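Local coordinates for GTP pyrophosphokinase (Chlorobaculum tepidum, PDB 3IBW) that transfers pyrophosphate from ATP to GTP to make the alarmone pppGpp, and carries the ACT domain seen here, which is probably regulatory, at the interface of chains A and B. Coordinates in Å, arbitrary orientation; residue numbers count along the deposited sequence, not the author numbering. Chains: chain A/B, GTP pyrophosphokinase.

The interface of chains A and B. Residues chain A 35-38; chain B 35-38.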
loop_
_atom_site.group_PDB
_atom_site.type_symbol
_atom_site.label_atom_id
_atom_site.label_comp_id
_atom_site.label_asym_id
_atom_site.label_seq_id
_atom_site.Cartn_x
_atom_site.Cartn_y
_atom_site.Cartn_z
ATOM N N THR A 35 0.109 7.357 -5.328
ATOM C CA THR A 35 0.150 6.094 -6.051
ATOM C C THR A 35 1.020 5.061 -5.351
ATOM O O THR A 35 2.021 5.403 -4.725
ATOM C CB THR A 35 0.763 6.297 -7.481
ATOM O OG1 THR A 35 0.017 7.284 -8.202
ATOM C CG2 THR A 35 0.764 5.000 -8.274
ATOM N N ILE A 36 0.608 3.802 -5.430
ATOM C CA ILE A 36 1.413 2.709 -4.907
ATOM C C ILE A 36 1.330 1.597 -5.942
ATOM O O ILE A 36 0.231 1.201 -6.344
ATOM C CB ILE A 36 0.913 2.109 -3.570
ATOM C CG1 ILE A 36 1.088 3.121 -2.441
ATOM C CG2 ILE A 36 1.701 0.807 -3.267
ATOM C CD1 ILE A 36 0.448 2.678 -1.124
ATOM N N VAL A 37 2.482 1.132 -6.417
ATOM C CA VAL A 37 2.520 -0.002 -7.335
ATOM C C VAL A 37 3.496 -0.977 -6.671
ATOM O O VAL A 37 4.712 -0.772 -6.696
ATOM C CB VAL A 37 3.019 0.358 -8.739
ATOM C CG1 VAL A 37 3.158 -0.929 -9.569
ATOM C CG2 VAL A 37 2.024 1.317 -9.400
ATOM N N LEU A 38 2.953 -2.029 -6.063
ATOM C CA LEU A 38 3.754 -3.039 -5.375
ATOM C C LEU A 38 3.533 -4.390 -6.031
ATOM O O LEU A 38 2.406 -4.745 -6.387
ATOM C CB LEU A 38 3.369 -3.105 -3.886
ATOM C CG LEU A 38 4.137 -4.106 -3.005
ATOM C CD1 LEU A 38 4.194 -3.599 -1.576
ATOM C CD2 LEU A 38 3.481 -5.486 -3.067
ATOM N N THR B 35 0.178 -8.073 -4.664
ATOM C CA THR B 35 0.241 -6.958 -5.597
ATOM C C THR B 35 -0.697 -5.842 -5.166
ATOM O O THR B 35 -1.790 -6.105 -4.672
ATOM C CB THR B 35 -0.225 -7.393 -7.014
ATOM O OG1 THR B 35 0.386 -8.640 -7.367
ATOM C CG2 THR B 35 0.143 -6.349 -8.049
ATOM N N ILE B 36 -0.256 -4.602 -5.344
ATOM C CA ILE B 36 -1.092 -3.444 -5.041
ATOM C C ILE B 36 -0.965 -2.466 -6.207
ATOM O O ILE B 36 0.148 -2.130 -6.616
ATOM C CB ILE B 36 -0.648 -2.651 -3.767
ATOM C CG1 ILE B 36 -0.841 -3.491 -2.508
ATOM C CG2 ILE B 36 -1.466 -1.331 -3.658
ATOM C CD1 ILE B 36 -0.172 -2.880 -1.268
ATOM N N VAL B 37 -2.090 -2.049 -6.780
ATOM C CA VAL B 37 -2.067 -1.022 -7.825
ATOM C C VAL B 37 -3.112 -0.024 -7.306
ATOM O O VAL B 37 -4.320 -0.197 -7.500
ATOM C CB VAL B 37 -2.457 -1.538 -9.213
ATOM C CG1 VAL B 37 -2.496 -0.356 -10.185
ATOM C CG2 VAL B 37 -1.428 -2.571 -9.679
ATOM N N LEU B 38 -2.618 1.026 -6.657
ATOM C CA LEU B 38 -3.448 2.043 -6.034
ATOM C C LEU B 38 -3.176 3.420 -6.618
ATOM O O LEU B 38 -2.025 3.806 -6.794
ATOM C CB LEU B 38 -3.160 2.005 -4.523
ATOM C CG LEU B 38 -3.845 2.952 -3.532
ATOM C CD1 LEU B 38 -3.868 2.316 -2.143
ATOM C CD2 LEU B 38 -3.116 4.285 -3.495
#
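Two ACT domains meet edge to edge here, pairing strand 32-41 of chain A antiparallel with the same strand of chain B and joining their sheets into one across a two-fold axis. Such side-by-side pairing is familiar in the ACT family, although the structure alone does not show that the full-length enzyme uses it. The register is centred on A:Val37 opposite B:Val37, with A:Ile36 facing B:Leu38 and A:Leu38 facing B:Ile36. Both flanking pairs are bonded through the backbone in each direction: A:Ile36 N gives its hydrogen to B:Leu38 O at 3.0 Å, and B:Leu38 N returns one to A:Ile36 O at 2.9 Å. This return bond is nearly straight, 175° at the hydrogen, and lies in the plane of the acceptor carbonyl. The twin pair repeats the exchange, A:Leu38 N reaching B:Ile36 O at 2.9 Å and B:Ile36 N reaching A:Leu38 O. Between the pairs the valines share no such bond, and A:Val37 CA faces B:Val37 CA at 4.7 Å.

Ile36 and Leu38 of both chains project to the helix-bearing face of the sheet. Each Ile36 has CG2 anti to its backbone N (CG1 at chi1 -68° in chain A), which turns this methyl towards the two-fold axis while CG1 and CD1 rise away from the sheet. A:Ile36 CG2 thus meets B:Ile36 CG2 tip to tip at 3.8 Å, the two side chains crossing obliquely. Beside this contact, A:Leu38 lays CB against B:Ile36 CB at 4.0 Å; its CG, anti to the backbone N (chi1 -179°), sends methyl CD1 up from the sheet and leaves CD2 level with CG. Thr35 and Val37 point to the opposite face. There A:Thr35 CG2 approaches B:Leu38 O at 3.4 Å, alongside the hydrogen bond that this carbonyl accepts, while the hydroxyl OG1 is turned away from the partner strand.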